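Local coordinates for trichothecene 3-O-acetyltransferase (Gibberella zeae, PDB 2RKV), which transfers an acetyl group from acetyl-coenzyme A to the 3-hydroxyl of trichothecene mycotoxins such as T-2 toxin and deoxynivalenol, at residues 348-353 against 363-368. Sequence-based numbering, arbitrary orientation.
With ZBA (12,13-Epoxytrichothec-9-ene-3,4,8,15-tetrol-4,15-diacetate-8-isovalerate), chain D.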
ATOM      1  N   ARG A 348       7.324  -8.617  16.816  1.00 11.94           N
ATOM      2  CA  ARG A 348       7.162  -8.471  18.264  1.00 12.16           C
ATOM      3  C   ARG A 348       8.208  -7.514  18.839  1.00 12.33           C
ATOM      4  O   ARG A 348       7.908  -6.732  19.741  1.00 12.10           O
ATOM      5  CB  ARG A 348       7.223  -9.828  18.971  1.00 12.12           C
ATOM      6  CG  ARG A 348       6.015 -10.706  18.703  1.00 12.83           C
ATOM      7  CD  ARG A 348       6.166 -12.047  19.405  1.00 15.42           C
ATOM      8  NE  ARG A 348       6.079 -11.903  20.857  1.00 16.79           N
ATOM      9  CZ  ARG A 348       6.531 -12.790  21.743  1.00 18.62           C
ATOM     10  NH1 ARG A 348       7.136 -13.900  21.340  1.00 19.35           N
ATOM     11  NH2 ARG A 348       6.392 -12.553  23.043  1.00 18.59           N
ATOM     12  N   GLY A 349       9.429  -7.578  18.308  1.00 12.23           N
ATOM     13  CA  GLY A 349      10.505  -6.682  18.726  1.00 12.41           C
ATOM     14  C   GLY A 349      10.211  -5.226  18.418  1.00 12.84           C
ATOM     15  O   GLY A 349      10.329  -4.360  19.296  1.00 12.60           O
ATOM     16  N   LEU A 350       9.810  -4.957  17.175  1.00 12.29           N
ATOM     17  CA  LEU A 350       9.435  -3.602  16.770  1.00 12.14           C
ATOM     18  C   LEU A 350       8.282  -3.062  17.635  1.00 11.92           C
ATOM     19  O   LEU A 350       8.365  -1.944  18.160  1.00 12.77           O
ATOM     20  CB  LEU A 350       9.073  -3.554  15.282  1.00 11.89           C
ATOM     21  CG  LEU A 350       8.594  -2.191  14.769  1.00 11.57           C
ATOM     22  CD1 LEU A 350       9.645  -1.081  14.983  1.00 11.63           C
ATOM     23  CD2 LEU A 350       8.205  -2.270  13.321  1.00 12.25           C
ATOM     24  N   ALA A 351       7.230  -3.863  17.804  1.00 11.78           N
ATOM     25  CA  ALA A 351       6.095  -3.463  18.641  1.00 11.60           C
ATOM     26  C   ALA A 351       6.536  -3.177  20.077  1.00 11.83           C
ATOM     27  O   ALA A 351       6.116  -2.192  20.669  1.00 11.75           O
ATOM     28  CB  ALA A 351       4.972  -4.506  18.604  1.00 11.27           C
ATOM     29  N   THR A 352       7.417  -4.023  20.616  1.00 12.35           N
ATOM     30  CA  THR A 352       7.896  -3.867  21.996  1.00 12.55           C
ATOM     31  C   THR A 352       8.721  -2.591  22.165  1.00 12.48           C
ATOM     32  O   THR A 352       8.520  -1.839  23.123  1.00 12.89           O
ATOM     33  CB  THR A 352       8.690  -5.112  22.467  1.00 12.57           C
ATOM     34  OG1 THR A 352       7.839  -6.263  22.381  1.00 12.44           O
ATOM     35  CG2 THR A 352       9.124  -4.953  23.921  1.00 13.61           C
ATOM     36  N   TYR A 353       9.630  -2.336  21.224  1.00 12.57           N
ATOM     37  CA  TYR A 353      10.424  -1.111  21.252  1.00 12.86           C
ATOM     38  C   TYR A 353       9.526   0.128  21.230  1.00 13.10           C
ATOM     39  O   TYR A 353       9.727   1.073  22.002  1.00 13.57           O
ATOM     40  CB  TYR A 353      11.414  -1.064  20.089  1.00 13.22           C
ATOM     41  CG  TYR A 353      12.338   0.128  20.163  1.00 13.63           C
ATOM     42  CD1 TYR A 353      13.512   0.075  20.918  1.00 15.49           C
ATOM     43  CD2 TYR A 353      12.031   1.317  19.499  1.00 14.55           C
ATOM     44  CE1 TYR A 353      14.365   1.174  20.994  1.00 15.53           C
ATOM     45  CE2 TYR A 353      12.878   2.427  19.578  1.00 14.63           C
ATOM     46  CZ  TYR A 353      14.042   2.342  20.324  1.00 15.61           C
ATOM     47  OH  TYR A 353      14.889   3.428  20.401  1.00 16.63           O
ATOM     48  N   VAL A 363      11.652   6.136  15.181  1.00 13.66           N
ATOM     49  CA  VAL A 363      11.312   4.860  14.560  1.00 13.28           C
ATOM     50  C   VAL A 363      10.735   5.073  13.156  1.00 13.39           C
ATOM     51  O   VAL A 363       9.809   5.882  12.949  1.00 12.93           O
ATOM     52  CB  VAL A 363      10.348   4.029  15.447  1.00 13.01           C
ATOM     53  CG1 VAL A 363      10.175   2.628  14.882  1.00 12.77           C
ATOM     54  CG2 VAL A 363      10.866   3.959  16.892  1.00 13.41           C
ATOM     55  N   SER A 364      11.291   4.347  12.189  1.00 13.31           N
ATOM     56  CA  SER A 364      10.842   4.447  10.809  1.00 13.83           C
ATOM     57  C   SER A 364      11.104   3.132  10.104  1.00 13.90           C
ATOM     58  O   SER A 364      12.184   2.556  10.237  1.00 13.46           O
ATOM     59  CB  SER A 364      11.573   5.572  10.075  1.00 13.85           C
ATOM     60  OG  SER A 364      11.226   5.574   8.699  1.00 15.74           O
ATOM     61  N   LEU A 365      10.107   2.668   9.359  1.00 14.26           N
ATOM     62  CA  LEU A 365      10.248   1.455   8.547  1.00 14.80           C
ATOM     63  C   LEU A 365      11.312   1.600   7.453  1.00 15.08           C
ATOM     64  O   LEU A 365      11.758   0.600   6.876  1.00 14.95           O
ATOM     65  CB  LEU A 365       8.903   1.074   7.926  1.00 15.38           C
ATOM     66  CG  LEU A 365       7.832   0.626   8.928  1.00 17.39           C
ATOM     67  CD1 LEU A 365       6.442   0.718   8.306  1.00 19.99           C
ATOM     68  CD2 LEU A 365       8.109  -0.784   9.457  1.00 19.26           C
ATOM     69  N   THR A 366      11.707   2.838   7.158  1.00 15.38           N
ATOM     70  CA  THR A 366      12.750   3.079   6.158  1.00 16.05           C
ATOM     71  C   THR A 366      13.895   3.913   6.734  1.00 16.57           C
ATOM     72  O   THR A 366      14.494   4.730   6.026  1.00 16.65           O
ATOM     73  CB  THR A 366      12.199   3.761   4.891  1.00 16.38           C
ATOM     74  OG1 THR A 366      11.573   4.999   5.256  1.00 16.64           O
ATOM     75  CG2 THR A 366      11.204   2.849   4.162  1.00 16.32           C
ATOM     76  N   ALA A 367      14.206   3.662   8.007  1.00 17.12           N
ATOM     77  CA  ALA A 367      15.171   4.448   8.789  1.00 17.76           C
ATOM     78  C   ALA A 367      16.562   4.599   8.169  1.00 18.55           C
ATOM     79  O   ALA A 367      17.214   5.635   8.359  1.00 18.90           O
ATOM     80  CB  ALA A 367      15.291   3.887  10.195  1.00 17.67           C
ATOM     81  N   ASP A 368      17.024   3.580   7.448  1.00 18.71           N
ATOM     82  CA  ASP A 368      18.335   3.658   6.803  1.00 19.22           C
ATOM     83  C   ASP A 368      18.305   3.445   5.282  1.00 19.76           C
ATOM     84  O   ASP A 368      19.331   3.134   4.669  1.00 19.76           O
ATOM     85  CB  ASP A 368      19.353   2.745   7.502  1.00 19.34           C
ATOM     86  CG  ASP A 368      19.055   1.255   7.339  1.00 19.61           C
ATOM     87  OD1 ASP A 368      18.118   0.869   6.613  1.00 20.08           O
ATOM     88  OD2 ASP A 368      19.782   0.458   7.964  1.00 20.39           O
TER
HETATM   89  O18 ZBA D 454       7.884   6.858   2.087  0.70 22.71           O
HETATM   90  C44 ZBA D 454       7.046   7.247   2.793  0.70 21.78           C
HETATM   91  C45 ZBA D 454       7.140   8.411   3.711  0.70 22.72           C
HETATM   92  C46 ZBA D 454       6.419   9.567   3.193  0.70 23.48           C
HETATM   93  C48 ZBA D 454       6.943   9.956   1.909  0.70 23.20           C
HETATM   94  C47 ZBA D 454       6.517  10.846   3.966  0.70 23.39           C
HETATM   95  O17 ZBA D 454       5.840   6.670   2.817  0.70 19.79           O
HETATM   96  C31 ZBA D 454       5.467   5.675   1.852  0.70 16.90           C
HETATM   97  C30 ZBA D 454       5.912   4.309   2.254  0.70 15.48           C
HETATM   98  C32 ZBA D 454       4.003   5.828   1.672  0.70 16.60           C
HETATM   99  C39 ZBA D 454       3.583   7.171   1.120  0.70 15.96           C
HETATM  100  C33 ZBA D 454       3.172   4.888   2.003  0.70 15.56           C
HETATM  101  C34 ZBA D 454       3.567   3.573   2.556  0.70 15.15           C
HETATM  102  O10 ZBA D 454       3.550   2.684   1.422  0.70 15.75           O
HETATM  103  C29 ZBA D 454       4.973   3.544   3.186  0.70 15.21           C
HETATM  104  C38 ZBA D 454       4.905   4.252   4.535  0.70 16.40           C
HETATM  105  O12 ZBA D 454       6.168   4.804   4.870  0.70 17.64           O
HETATM  106  C40 ZBA D 454       6.617   4.799   6.114  0.70 19.26           C
HETATM  107  C41 ZBA D 454       7.969   5.470   6.184  0.70 18.87           C
HETATM  108  O13 ZBA D 454       6.109   4.347   7.025  0.70 20.96           O
HETATM  109  C28 ZBA D 454       5.422   2.035   3.387  0.70 15.36           C
HETATM  110  C37 ZBA D 454       6.746   1.873   4.159  0.70 14.73           C
HETATM  111  C35 ZBA D 454       5.449   1.400   2.003  0.70 15.30           C
HETATM  112  C25 ZBA D 454       4.010   1.382   1.639  0.70 15.55           C
HETATM  113  C36 ZBA D 454       6.570   1.131   1.148  0.70 15.48           C
HETATM  114  O11 ZBA D 454       6.072   0.108   1.976  0.70 16.00           O
HETATM  115  C27 ZBA D 454       4.248   1.212   4.015  0.70 15.43           C
HETATM  116  C26 ZBA D 454       3.399   0.745   2.847  0.70 15.26           C
HETATM  117  O16 ZBA D 454       2.042   1.056   2.994  0.70 15.70           O
HETATM  118  O14 ZBA D 454       4.857   0.058   4.602  0.70 15.91           O
HETATM  119  C42 ZBA D 454       4.387  -0.646   5.624  0.70 18.02           C
HETATM  120  O15 ZBA D 454       4.950  -1.598   6.058  0.70 19.29           O
HETATM  121  C43 ZBA D 454       3.118  -0.139   6.075  0.70 17.42           C
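Leu350, on helix 340-356, and Val363, in the loop that follows it, come within 8.9 Å of each other between CA atoms, and no hydrogen bond links 348-353 to 363-368. In this BAHD-superfamily acyltransferase the loop leads to strand 375-379 and lines the T-2 toxin pocket, so the contact is an apolar seam between the helix and a pocket wall. Leu350 reaches both loop residues, its two methyls dividing the work: CD1 meets Val363 CG1 at 3.7 Å, while CD2 lies 4.1 Å from Leu365 CD2, the two leucine side chains crossing at about a right angle. Val363 is likewise split. Its CG1 stands anti to the backbone N (chi1 -172°) and takes Leu350, whereas CG2 approaches the Tyr353 ring at its edge, in the ring plane, 3.7 Å from CE2. Ser364 OG accepts from Thr366 N at 3.2 Å, an ST turn that spans the pocket residues Leu365 and Thr366. Asn311 of strand 310-318 touches both Leu350 and Leu365. The two methyls of Leu365 serve two surfaces: CD2 faces Leu350 on the helix, and CD1 rests 3.6 Å from O15 of the toxin.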